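Local coordinates for SusD superfamily protein (Bacteroides thetaiotaomicron VPI-5482, PDB 3HDX) that probably binds polysaccharide at the outer membrane, as a SusD homologue of carbohydrate metabolism, at residues A[208-213]-A[435-440]; A[375-380]-A[409-413]; A[204-208]-A[365-369]; A[387-391]-A[415-419]. All blocks are in the same frame, centred on the assembly; numbering follows the deposited sequence. Where two conformers were deposited one is given.

Contact 1 of 4, residues A[208-213]-A[435-440]; sequences AWQGNY and VRRQKL. With EDO (1,2-ethanediol), chain D.
This is a partly buried contact, apolar and bridged by waters, between a helix end and a helix: residues 208-213, where helix 196-209 stops and turns, lie against residues 435-440 of helix 430-441. The CA atoms of Trp209 and Arg436 come within 6.5 Å. Gly211, at phi/psi 76/13, ends the first helix in a Schellman motif, with Gly211 N bonded to Ala208 O at 3.0 Å. Asn212 then N-caps helix 213-226. This helical hairpin (196-209, then 213-226) is consistent with the TPR-like scaffold of SusD proteins, and helix 430-441 packs beside the bend. Trp209 (chi1 t) lays its indole along the partner: CH2 is 3.8 Å from Val435 CG1, and CE3 is 3.7 Å from Arg436 CG. Lys439 NZ sits 2.7 Å from Trp209 O at a poor hydrogen-bonding angle. Lys439 NZ bonds instead to O1 (2.8 Å) and O2 (3.1 Å) of 1,2-ethanediol D, whose O1 donates to Trp209 O at 3.2 Å, and to water 1 (2.9 Å), which donates to Ala208 O at 2.8 Å. Water 3 joins Tyr213 OH to Arg436 O, 2.8 Å from each. Tyr213 CE2 packs on Leu440 CD2 (4.0 Å), while Glu372 takes both the Tyr213 hydroxyl and a salt bridge from Arg436.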
loop_
_atom_site.group_PDB
_atom_site.type_symbol
_atom_site.label_atom_id
_atom_site.label_comp_id
_atom_site.label_asym_id
_atom_site.label_seq_id
_atom_site.Cartn_x
_atom_site.Cartn_y
_atom_site.Cartn_z
ATOM N N ALA A 208 -2.715 11.882 -6.516
ATOM C CA ALA A 208 -3.517 12.314 -5.381
ATOM C C ALA A 208 -2.644 12.886 -4.239
ATOM O O ALA A 208 -3.003 13.889 -3.632
ATOM C CB ALA A 208 -4.381 11.139 -4.829
ATOM N N TRP A 209 -1.515 12.227 -3.975
ATOM C CA TRP A 209 -0.549 12.665 -2.926
ATOM C C TRP A 209 0.004 14.060 -3.197
ATOM O O TRP A 209 0.299 14.803 -2.265
ATOM C CB TRP A 209 0.568 11.646 -2.763
ATOM C CG TRP A 209 1.504 11.856 -1.608
ATOM C CD1 TRP A 209 2.828 12.152 -1.667
ATOM C CD2 TRP A 209 1.189 11.682 -0.232
ATOM N NE1 TRP A 209 3.359 12.221 -0.389
ATOM C CE2 TRP A 209 2.357 11.930 0.503
ATOM C CE3 TRP A 209 0.003 11.408 0.459
ATOM C CZ2 TRP A 209 2.394 11.829 1.883
ATOM C CZ3 TRP A 209 0.050 11.304 1.860
ATOM C CH2 TRP A 209 1.228 11.555 2.545
ATOM N N GLN A 210 0.110 14.411 -4.496
ATOM C CA GLN A 210 0.561 15.729 -4.954
ATOM C C GLN A 210 -0.561 16.745 -5.113
ATOM O O GLN A 210 -0.301 17.887 -5.490
ATOM C CB GLN A 210 1.267 15.599 -6.310
ATOM C CG GLN A 210 2.485 14.774 -6.276
ATOM C CD GLN A 210 3.155 14.812 -7.638
ATOM O OE1 GLN A 210 2.562 14.409 -8.654
ATOM N NE2 GLN A 210 4.348 15.379 -7.674
ATOM N N GLY A 211 -1.806 16.336 -4.868
ATOM C CA GLY A 211 -2.958 17.210 -5.078
ATOM C C GLY A 211 -3.365 17.388 -6.522
ATOM O O GLY A 211 -4.177 18.270 -6.824
ATOM N N ASN A 212 -2.821 16.544 -7.409
ATOM C CA ASN A 212 -3.140 16.594 -8.845
ATOM C C ASN A 212 -4.322 15.679 -9.080
ATOM O O ASN A 212 -4.197 14.571 -9.608
ATOM C CB ASN A 212 -1.955 16.200 -9.706
ATOM C CG ASN A 212 -2.243 16.349 -11.232
ATOM O OD1 ASN A 212 -3.390 16.612 -11.693
ATOM N ND2 ASN A 212 -1.182 16.182 -12.008
ATOM N N TYR A 213 -5.491 16.167 -8.671
ATOM C CA TYR A 213 -6.689 15.354 -8.758
ATOM C C TYR A 213 -7.272 15.162 -10.144
ATOM O O TYR A 213 -7.948 14.188 -10.348
ATOM C CB TYR A 213 -7.719 15.835 -7.728
ATOM C CG TYR A 213 -7.337 15.453 -6.299
ATOM C CD1 TYR A 213 -7.431 14.144 -5.884
ATOM C CD2 TYR A 213 -6.937 16.415 -5.361
ATOM C CE1 TYR A 213 -7.146 13.775 -4.586
ATOM C CE2 TYR A 213 -6.648 16.050 -4.037
ATOM C CZ TYR A 213 -6.767 14.716 -3.659
ATOM O OH TYR A 213 -6.526 14.293 -2.359
ATOM N N VAL A 435 -3.474 12.593 5.958
ATOM C CA VAL A 435 -2.726 13.717 5.356
ATOM C C VAL A 435 -3.476 14.253 4.116
ATOM O O VAL A 435 -3.714 15.452 4.004
ATOM C CB VAL A 435 -1.255 13.327 5.035
ATOM C CG1 VAL A 435 -0.537 14.454 4.263
ATOM C CG2 VAL A 435 -0.463 12.930 6.325
ATOM N N ARG A 436 -3.879 13.370 3.189
ATOM C CA ARG A 436 -4.613 13.866 1.994
ATOM C C ARG A 436 -5.923 14.543 2.422
ATOM O O ARG A 436 -6.298 15.574 1.886
ATOM C CB ARG A 436 -4.918 12.745 1.003
ATOM C CG ARG A 436 -3.682 12.093 0.410
ATOM C CD ARG A 436 -3.959 11.395 -0.919
ATOM N NE ARG A 436 -5.185 10.620 -0.853
ATOM C CZ ARG A 436 -5.321 9.485 -0.159
ATOM N NH1 ARG A 436 -4.274 8.879 0.427
ATOM N NH2 ARG A 436 -6.537 8.939 -0.068
ATOM N N ARG A 437 -6.627 13.929 3.372
ATOM C CA ARG A 437 -7.844 14.530 3.926
ATOM C C ARG A 437 -7.585 15.916 4.497
ATOM O O ARG A 437 -8.338 16.843 4.195
ATOM C CB ARG A 437 -8.416 13.643 5.032
ATOM C CG ARG A 437 -9.707 14.158 5.679
ATOM C CD ARG A 437 -9.983 13.539 7.020
ATOM N NE ARG A 437 -11.140 14.188 7.645
ATOM C CZ ARG A 437 -11.124 15.397 8.182
ATOM N NH1 ARG A 437 -9.994 16.102 8.252
ATOM N NH2 ARG A 437 -12.238 15.903 8.703
ATOM N N GLN A 438 -6.500 16.068 5.253
ATOM C CA GLN A 438 -6.241 17.361 5.860
ATOM C C GLN A 438 -5.981 18.448 4.818
ATOM O O GLN A 438 -6.424 19.588 4.957
ATOM C CB GLN A 438 -5.086 17.280 6.845
ATOM C CG GLN A 438 -4.897 18.600 7.622
ATOM C CD GLN A 438 -6.165 19.105 8.339
ATOM O OE1 GLN A 438 -6.427 20.320 8.337
ATOM N NE2 GLN A 438 -6.930 18.189 8.984
ATOM N N LYS A 439 -5.276 18.081 3.765
ATOM C CA LYS A 439 -4.982 19.026 2.688
ATOM C C LYS A 439 -6.217 19.552 1.997
ATOM O O LYS A 439 -6.241 20.707 1.557
ATOM C CB LYS A 439 -3.983 18.416 1.702
ATOM C CG LYS A 439 -2.553 18.195 2.332
ATOM C CD LYS A 439 -1.651 17.278 1.500
ATOM C CE LYS A 439 -1.280 17.895 0.158
ATOM N NZ LYS A 439 -0.533 16.888 -0.682
ATOM N N LEU A 440 -7.248 18.712 1.909
ATOM C CA LEU A 440 -8.534 19.115 1.326
ATOM C C LEU A 440 -9.449 19.825 2.323
ATOM O O LEU A 440 -10.047 20.830 1.974
ATOM C CB LEU A 440 -9.313 17.908 0.786
ATOM C CG LEU A 440 -8.831 17.289 -0.523
ATOM C CD1 LEU A 440 -9.384 15.836 -0.740
ATOM C CD2 LEU A 440 -9.129 18.191 -1.687
HETATM C C1 EDO D . 2.378 15.366 1.254
HETATM O O1 EDO D . 1.030 15.100 0.825
HETATM C C2 EDO D . 2.392 16.738 1.899
HETATM O O2 EDO D . 1.916 17.718 0.956
HETATM O O HOH W 1 -2.785 15.199 -1.197
HETATM O O HOH W 2 0.218 18.751 -2.612
HETATM O O HOH W 3 -5.336 16.098 -0.646
#

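Contact 2 of 4, residues A[375-380]-A[409-413]; sequences CALNRS and RESLI
A Schellman turn linking helix 363-376 to helix 380-391 meets the first turn of helix 409-423. Cys375 and Ala376 are helical, Leu377 leaves the helix, and Asn378 (phi/psi 60/40) is the C-prime residue, its N bonded to Cys375 O at 2.9 Å. Arg379 is the N-cap residue of the next helix, bringing Ser380 CA within 6.1 Å of Arg409 CA. Arg409, extended with chi1 to chi3 all t, reaches back to the closing helix: its NE donates to Cys375 O (2.9 Å, 138°), so this carbonyl accepts from both the turn and the arginine. Arg409 NH1 forms a 2.7 Å salt bridge with Glu410 OE2. Beside the polar link, Cys375 CB lies 3.4 Å from Ile413 CG1, and Cys375 SG lies 3.6 Å from Leu412 CD2; the same methyl is 3.4 Å from Ser380 O. Phe401 and Phe405 also pack on Leu412. A helical hairpin (363-376 with 380-391) whose bend packs on the first turn of helix 409-423 fits the TPR-like repeats of the SusD family.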
loop_
_atom_site.group_PDB
_atom_site.type_symbol
_atom_site.label_atom_id
_atom_site.label_comp_id
_atom_site.label_asym_id
_atom_site.label_seq_id
_atom_site.Cartn_x
_atom_site.Cartn_y
_atom_site.Cartn_z
ATOM N N CYS A 375 -14.626 15.114 -5.828
ATOM C CA CYS A 375 -14.897 16.211 -4.888
ATOM C C CYS A 375 -13.874 17.320 -4.992
ATOM O O CYS A 375 -14.234 18.518 -5.023
ATOM C CB CYS A 375 -14.920 15.711 -3.472
ATOM S SG CYS A 375 -16.383 14.748 -3.098
ATOM N N ALA A 376 -12.598 16.938 -5.070
ATOM C CA ALA A 376 -11.526 17.908 -5.199
ATOM C C ALA A 376 -11.688 18.811 -6.436
ATOM O O ALA A 376 -11.345 20.002 -6.415
ATOM C CB ALA A 376 -10.143 17.227 -5.169
ATOM N N LEU A 377 -12.232 18.222 -7.493
ATOM C CA LEU A 377 -12.516 18.890 -8.753
ATOM C C LEU A 377 -13.877 19.595 -8.788
ATOM O O LEU A 377 -14.295 20.064 -9.841
ATOM C CB LEU A 377 -12.443 17.848 -9.878
ATOM C CG LEU A 377 -11.085 17.175 -10.127
ATOM C CD1 LEU A 377 -11.236 15.921 -10.972
ATOM C CD2 LEU A 377 -10.146 18.183 -10.741
ATOM N N ASN A 378 -14.535 19.712 -7.630
ATOM C CA ASN A 378 -15.849 20.355 -7.494
ATOM C C ASN A 378 -16.921 19.651 -8.353
ATOM O O ASN A 378 -17.798 20.291 -8.962
ATOM C CB ASN A 378 -15.748 21.868 -7.767
ATOM C CG ASN A 378 -16.881 22.670 -7.103
ATOM O OD1 ASN A 378 -17.467 22.259 -6.081
ATOM N ND2 ASN A 378 -17.167 23.837 -7.673
ATOM N N ARG A 379 -16.847 18.313 -8.379
ATOM C CA ARG A 379 -17.778 17.421 -9.055
ATOM C C ARG A 379 -18.349 16.422 -8.042
ATOM O O ARG A 379 -18.449 15.246 -8.262
ATOM C CB ARG A 379 -17.098 16.772 -10.253
ATOM C CG ARG A 379 -16.778 17.803 -11.335
ATOM C CD ARG A 379 -15.748 17.272 -12.346
ATOM N NE ARG A 379 -16.210 16.050 -12.970
ATOM C CZ ARG A 379 -15.453 15.246 -13.725
ATOM N NH1 ARG A 379 -14.167 15.528 -13.954
ATOM N NH2 ARG A 379 -15.962 14.136 -14.225
ATOM N N SER A 380 -18.786 16.969 -6.908
ATOM C CA SER A 380 -19.324 16.169 -5.798
ATOM C C SER A 380 -20.507 15.291 -6.135
ATOM O O SER A 380 -20.587 14.192 -5.639
ATOM C CB SER A 380 -19.647 17.092 -4.615
ATOM O OG SER A 380 -18.471 17.758 -4.251
ATOM N N ARG A 409 -19.636 20.162 -0.133
ATOM C CA ARG A 409 -18.459 19.428 -0.675
ATOM C C ARG A 409 -17.563 18.887 0.442
ATOM O O ARG A 409 -17.152 17.723 0.398
ATOM C CB ARG A 409 -17.635 20.348 -1.618
ATOM C CG ARG A 409 -16.290 19.831 -2.138
ATOM C CD ARG A 409 -15.529 21.001 -2.899
ATOM N NE ARG A 409 -14.092 20.770 -3.173
ATOM C CZ ARG A 409 -13.048 21.088 -2.375
ATOM N NH1 ARG A 409 -13.203 21.687 -1.185
ATOM N NH2 ARG A 409 -11.802 20.811 -2.781
ATOM N N GLU A 410 -17.311 19.698 1.465
ATOM C CA GLU A 410 -16.410 19.296 2.542
ATOM C C GLU A 410 -17.051 18.177 3.402
ATOM O O GLU A 410 -16.359 17.241 3.822
ATOM C CB GLU A 410 -15.953 20.510 3.342
ATOM C CG GLU A 410 -15.050 21.458 2.551
ATOM C CD GLU A 410 -15.769 22.328 1.496
ATOM O OE1 GLU A 410 -16.964 22.702 1.667
ATOM O OE2 GLU A 410 -15.148 22.609 0.457
ATOM N N SER A 411 -18.370 18.239 3.599
ATOM C CA SER A 411 -19.082 17.190 4.347
ATOM C C SER A 411 -18.940 15.858 3.605
ATOM O O SER A 411 -18.720 14.805 4.234
ATOM C CB SER A 411 -20.579 17.502 4.536
ATOM O OG SER A 411 -20.790 18.647 5.346
ATOM N N LEU A 412 -19.084 15.892 2.270
ATOM C CA LEU A 412 -18.931 14.682 1.454
ATOM C C LEU A 412 -17.482 14.182 1.469
ATOM O O LEU A 412 -17.244 12.983 1.605
ATOM C CB LEU A 412 -19.459 14.922 0.027
ATOM C CG LEU A 412 -19.298 13.737 -0.954
ATOM C CD1 LEU A 412 -20.011 12.512 -0.361
ATOM C CD2 LEU A 412 -19.872 14.057 -2.346
ATOM N N ILE A 413 -16.518 15.093 1.343
ATOM C CA ILE A 413 -15.086 14.691 1.447
ATOM C C ILE A 413 -14.823 13.993 2.779
ATOM O O ILE A 413 -14.263 12.897 2.790
ATOM C CB ILE A 413 -14.117 15.889 1.260
ATOM C CG1 ILE A 413 -14.142 16.376 -0.179
ATOM C CG2 ILE A 413 -12.657 15.519 1.715
ATOM C CD1 ILE A 413 -13.535 17.792 -0.341
#

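Contact 3 of 4, residues A[204-208]-A[365-369]; sequences AHICA and DITLL
Ala204 begins a fully buried helix-helix contact, in which helix 196-209 crosses helix 363-376 at +35°, with 11.6 Å between the axes of the segments and both running in roughly the same direction. Its CA is 8.2 Å from Ile366 CA, and its CB points at the partner, touching Leu369 CD2 at 3.8 Å. His205 follows, with CA-to-CB sideways; chi1 near -82° and chi2 near -67° swing the imidazole across the gap, so that NE2 donates to Asp365 OD2 (2.7 Å, 158°). Asp365 (chi1 t) is held further by Thr361, which bonds to the same OD2, and by a salt bridge from Arg420 to OD1. Leu369 (chi1 t, chi2 p) places CD2 over the His205 ring in a CH-pi contact, 3.8 Å from the centroid and 13° off the normal; Trp429 also stacks with this imidazole. One turn after Ala204, Ala208 brings its CA to 8.0 Å from Leu369 CA and sets its CB 3.7 Å from Leu369 CD1. The leucine thus meets two alanines of i, i+4 spacing, with the histidine between them in sequence. Similarly directed helices from hairpins far apart in sequence, packed through a leucine and a histidine set against two alanines, suit a TPR-like superhelix such as the SusD scaffold.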
loop_
_atom_site.group_PDB
_atom_site.type_symbol
_atom_site.label_atom_id
_atom_site.label_comp_id
_atom_site.label_asym_id
_atom_site.label_seq_id
_atom_site.Cartn_x
_atom_site.Cartn_y
_atom_site.Cartn_z
ATOM N N ALA A 204 -2.102 6.943 -10.054
ATOM C CA ALA A 204 -3.267 7.574 -9.434
ATOM C C ALA A 204 -2.942 8.103 -8.030
ATOM O O ALA A 204 -3.297 9.217 -7.680
ATOM C CB ALA A 204 -4.476 6.594 -9.374
ATOM N N HIS A 205 -2.284 7.260 -7.247
ATOM C CA HIS A 205 -1.903 7.635 -5.889
ATOM C C HIS A 205 -0.810 8.698 -5.809
ATOM O O HIS A 205 -0.828 9.515 -4.881
ATOM C CB HIS A 205 -1.641 6.403 -5.027
ATOM C CG HIS A 205 -2.892 5.812 -4.470
ATOM N ND1 HIS A 205 -3.648 6.490 -3.533
ATOM C CD2 HIS A 205 -3.509 4.619 -4.678
ATOM C CE1 HIS A 205 -4.689 5.742 -3.206
ATOM N NE2 HIS A 205 -4.640 4.611 -3.896
ATOM N N ILE A 206 0.197 8.647 -6.690
ATOM C CA ILE A 206 1.206 9.706 -6.717
ATOM C C ILE A 206 0.480 11.030 -6.974
ATOM O O ILE A 206 0.690 12.022 -6.263
ATOM C CB ILE A 206 2.249 9.516 -7.838
ATOM C CG1 ILE A 206 3.163 8.320 -7.528
ATOM C CG2 ILE A 206 3.084 10.803 -8.020
ATOM C CD1 ILE A 206 3.992 7.776 -8.744
ATOM N N CYS A 207 -0.395 11.025 -7.978
ATOM C CA CYS A 207 -1.120 12.255 -8.323
ATOM C C CYS A 207 -1.969 12.764 -7.168
ATOM O O CYS A 207 -1.960 13.954 -6.867
ATOM C CB CYS A 207 -1.935 12.078 -9.613
ATOM S SG CYS A 207 -0.901 11.794 -11.075
ATOM N N ALA A 208 -2.715 11.882 -6.516
ATOM C CA ALA A 208 -3.517 12.314 -5.381
ATOM C C ALA A 208 -2.644 12.886 -4.239
ATOM O O ALA A 208 -3.003 13.889 -3.632
ATOM C CB ALA A 208 -4.381 11.139 -4.829
ATOM N N ASP A 365 -10.435 0.730 -2.993
ATOM C CA ASP A 365 -9.499 1.853 -2.788
ATOM C C ASP A 365 -9.591 2.845 -3.956
ATOM O O ASP A 365 -9.811 4.037 -3.755
ATOM C CB ASP A 365 -8.071 1.372 -2.598
ATOM C CG ASP A 365 -7.055 2.510 -2.666
ATOM O OD1 ASP A 365 -7.296 3.567 -2.032
ATOM O OD2 ASP A 365 -6.026 2.350 -3.379
ATOM N N ILE A 366 -9.429 2.314 -5.170
ATOM C CA ILE A 366 -9.416 3.142 -6.366
ATOM C C ILE A 366 -10.768 3.849 -6.597
ATOM O O ILE A 366 -10.804 4.998 -7.019
ATOM C CB ILE A 366 -8.975 2.333 -7.604
ATOM C CG1 ILE A 366 -7.534 1.785 -7.417
ATOM C CG2 ILE A 366 -9.059 3.168 -8.884
ATOM C CD1 ILE A 366 -6.442 2.788 -7.167
ATOM N N THR A 367 -11.866 3.167 -6.259
ATOM C CA THR A 367 -13.204 3.732 -6.368
ATOM C C THR A 367 -13.405 4.870 -5.394
ATOM O O THR A 367 -13.905 5.938 -5.787
ATOM C CB THR A 367 -14.258 2.630 -6.225
ATOM O OG1 THR A 367 -14.021 1.659 -7.260
ATOM C CG2 THR A 367 -15.709 3.179 -6.276
ATOM N N LEU A 368 -12.916 4.696 -4.165
ATOM C CA LEU A 368 -13.017 5.785 -3.160
ATOM C C LEU A 368 -12.062 6.915 -3.529
ATOM O O LEU A 368 -12.383 8.079 -3.319
ATOM C CB LEU A 368 -12.799 5.283 -1.708
ATOM C CG LEU A 368 -13.893 4.350 -1.193
ATOM C CD1 LEU A 368 -13.452 3.602 0.107
ATOM C CD2 LEU A 368 -15.244 5.109 -1.002
ATOM N N LEU A 369 -10.909 6.589 -4.123
ATOM C CA LEU A 369 -9.942 7.618 -4.580
ATOM C C LEU A 369 -10.596 8.467 -5.647
ATOM O O LEU A 369 -10.413 9.689 -5.684
ATOM C CB LEU A 369 -8.633 6.949 -5.064
ATOM C CG LEU A 369 -7.520 7.964 -5.352
ATOM C CD1 LEU A 369 -7.025 8.663 -4.047
ATOM C CD2 LEU A 369 -6.362 7.255 -6.120
#

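Contact 4 of 4, residues A[387-391]-A[415-419]. With EDO (1,2-ethanediol), chain G; EDO (1,2-ethanediol), chain E.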
loop_
_atom_site.group_PDB
_atom_site.type_symbol
_atom_site.label_atom_id
_atom_site.label_comp_id
_atom_site.label_asym_id
_atom_site.label_seq_id
_atom_site.Cartn_x
_atom_site.Cartn_y
_atom_site.Cartn_z
ATOM N N LEU A 387 -18.906 6.514 -4.110
ATOM C CA LEU A 387 -19.058 6.254 -2.675
ATOM C C LEU A 387 -20.127 5.182 -2.450
ATOM O O LEU A 387 -19.912 4.228 -1.691
ATOM C CB LEU A 387 -19.455 7.535 -1.932
ATOM C CG LEU A 387 -19.668 7.387 -0.417
ATOM C CD1 LEU A 387 -18.443 6.761 0.303
ATOM C CD2 LEU A 387 -20.075 8.709 0.237
ATOM N N ASN A 388 -21.282 5.347 -3.107
ATOM C CA ASN A 388 -22.371 4.385 -2.960
ATOM C C ASN A 388 -22.032 2.963 -3.382
ATOM O O ASN A 388 -22.563 2.018 -2.801
ATOM C CB ASN A 388 -23.663 4.867 -3.649
ATOM C CG ASN A 388 -24.394 5.934 -2.855
ATOM O OD1 ASN A 388 -24.274 5.993 -1.620
ATOM N ND2 ASN A 388 -25.175 6.760 -3.539
HETATM N N MSE A 389 -21.158 2.810 -4.383
HETATM C CA MSE A 389 -20.725 1.480 -4.808
HETATM C C MSE A 389 -20.130 0.682 -3.660
HETATM O O MSE A 389 -20.382 -0.537 -3.516
HETATM C CB MSE A 389 -19.739 1.533 -5.965
HETATM C CG MSE A 389 -20.317 2.000 -7.234
HETATM SE SE MSE A 389 -19.007 2.095 -8.642
HETATM C CE MSE A 389 -20.121 3.105 -9.874
ATOM N N ILE A 390 -19.329 1.361 -2.843
ATOM C CA ILE A 390 -18.698 0.723 -1.698
ATOM C C ILE A 390 -19.734 0.514 -0.581
ATOM O O ILE A 390 -19.855 -0.602 -0.043
ATOM C CB ILE A 390 -17.505 1.549 -1.204
ATOM C CG1 ILE A 390 -16.515 1.862 -2.408
ATOM C CG2 ILE A 390 -16.941 0.849 0.066
ATOM C CD1 ILE A 390 -16.152 0.776 -3.322
ATOM N N ARG A 391 -20.495 1.579 -0.250
ATOM C CA ARG A 391 -21.500 1.492 0.829
ATOM C C ARG A 391 -22.477 0.340 0.652
ATOM O O ARG A 391 -22.680 -0.464 1.586
ATOM C CB ARG A 391 -22.274 2.781 0.914
ATOM C CG ARG A 391 -21.482 3.966 1.470
ATOM C CD ARG A 391 -22.354 5.221 1.441
ATOM N NE ARG A 391 -23.563 5.040 2.238
ATOM C CZ ARG A 391 -23.663 5.282 3.553
ATOM N NH1 ARG A 391 -22.628 5.758 4.280
ATOM N NH2 ARG A 391 -24.825 5.036 4.162
ATOM N N GLU A 415 -16.870 12.362 4.666
ATOM C CA GLU A 415 -17.514 11.043 4.651
ATOM C C GLU A 415 -16.787 9.999 3.778
ATOM O O GLU A 415 -16.681 8.836 4.166
ATOM C CB GLU A 415 -19.005 11.121 4.315
ATOM C CG GLU A 415 -19.735 9.792 4.381
ATOM C CD GLU A 415 -19.672 9.104 5.731
ATOM O OE1 GLU A 415 -19.447 9.768 6.784
ATOM O OE2 GLU A 415 -19.850 7.873 5.721
ATOM N N ILE A 416 -16.273 10.433 2.636
ATOM C CA ILE A 416 -15.445 9.561 1.787
ATOM C C ILE A 416 -14.240 9.062 2.601
ATOM O O ILE A 416 -13.925 7.860 2.552
ATOM C CB ILE A 416 -14.964 10.264 0.516
ATOM C CG1 ILE A 416 -16.164 10.560 -0.420
ATOM C CG2 ILE A 416 -13.931 9.407 -0.248
ATOM C CD1 ILE A 416 -15.931 11.562 -1.507
ATOM N N PHE A 417 -13.588 9.969 3.351
ATOM C CA PHE A 417 -12.487 9.523 4.228
ATOM C C PHE A 417 -12.932 8.595 5.372
ATOM O O PHE A 417 -12.190 7.696 5.720
ATOM C CB PHE A 417 -11.635 10.688 4.687
ATOM C CG PHE A 417 -10.709 11.140 3.622
ATOM C CD1 PHE A 417 -9.554 10.406 3.351
ATOM C CD2 PHE A 417 -10.979 12.257 2.839
ATOM C CE1 PHE A 417 -8.676 10.805 2.341
ATOM C CE2 PHE A 417 -10.114 12.635 1.850
ATOM C CZ PHE A 417 -8.977 11.913 1.579
ATOM N N GLU A 418 -14.150 8.763 5.905
ATOM C CA GLU A 418 -14.647 7.814 6.910
ATOM C C GLU A 418 -14.916 6.458 6.269
ATOM O O GLU A 418 -14.724 5.438 6.906
ATOM C CB GLU A 418 -15.920 8.327 7.593
ATOM C CG GLU A 418 -15.684 9.562 8.423
ATOM C CD GLU A 418 -14.581 9.423 9.473
ATOM O OE1 GLU A 418 -14.562 8.410 10.170
ATOM O OE2 GLU A 418 -13.740 10.358 9.588
ATOM N N GLU A 419 -15.395 6.456 5.020
ATOM C CA GLU A 419 -15.597 5.182 4.314
ATOM C C GLU A 419 -14.251 4.475 4.073
ATOM O O GLU A 419 -14.133 3.245 4.217
ATOM C CB GLU A 419 -16.417 5.344 3.034
ATOM C CG GLU A 419 -16.946 3.981 2.495
ATOM C CD GLU A 419 -17.935 3.279 3.410
ATOM O OE1 GLU A 419 -18.618 3.932 4.233
ATOM O OE2 GLU A 419 -18.070 2.049 3.261
HETATM C C1 EDO G . -25.572 5.958 7.474
HETATM O O1 EDO G . -24.935 4.692 7.190
HETATM C C2 EDO G . -26.661 5.831 8.524
HETATM O O2 EDO G . -26.121 5.338 9.760
HETATM C C1 EDO E . -10.980 12.049 10.493
HETATM O O1 EDO E . -11.110 10.663 10.121
HETATM C C2 EDO E . -11.117 12.210 11.986
HETATM O O2 EDO E . -10.062 11.479 12.613
HETATM O O HOH W 4 -19.972 6.258 3.498
HETATM O O HOH W 5 -22.077 6.844 6.970
#
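Bent side chains fill this buried contact between helices 380-391 and 409-423, whose segment axes lie 10.9 Å apart at 34°. Leu387 (chi1 t, chi2 p) reaches across, CD1 lying 3.7 Å from Glu419 CB, with looser approaches of CD2 to Glu415 CG (4.3 Å) and Ile416 CG1 (4.4 Å). Ile390 (m, m) points its CA-to-CB bond at the partner but turns its end away, leaving CG2 3.6 Å from Glu419 OE2. Glu415 and Glu419 share the t, p conformation and bring their carboxylates, one turn apart, toward Arg391. That arginine starts sideways and folds back at chi3 (p), so Arg391 NH1 comes 3.8 Å from Glu415 OE2, a long salt bridge. Water 4 accepts from Arg391 NH1 and donates to Glu415 OE2 and Glu419 OE1, each at 2.8 Å; water 5 also links Arg391 NH1 (3.0 Å) to Glu415 OE2 (2.8 Å). Arg391 NH2 bonds O1 of ethanediol G at 3.0 Å, and Arg391 NE the Arg397 carbonyl; Arg422 pairs with both glutamates, Arg311 with Glu419. Leu387 packed on the aliphatic part of Glu419, edged by a hydrated charge network, joins hairpins 363-376/380-391 and 409-423/430-441, consistent with the TPR-like fold of the SusD family.

In the fold
Helix 363-376 ties the set together: it supplies one side of contacts 2 and 3, whose centres are about 15 Å apart, and Ala376 packs on contact 1 through Tyr213 CD2 (3.3 Å from Ala376 CB). Contacts 1 and 3, centres about 10 Å apart, share Ala208 of helix 196-209. Contacts 2 and 4 follow one another down helix 409-423, joined where Cys375 SG meets Ile416 CD1 at 3.6 Å; Leu368 CD2 of contact 3 reaches Leu387 CD1 of contact 4 at 3.8 Å. Phe417 of 415-419 in turn packs on Arg436 and Arg437 of contact 1. The ethanediol molecules at contacts 1 and 4 are probably crystallisation solutes and establish no glycan site.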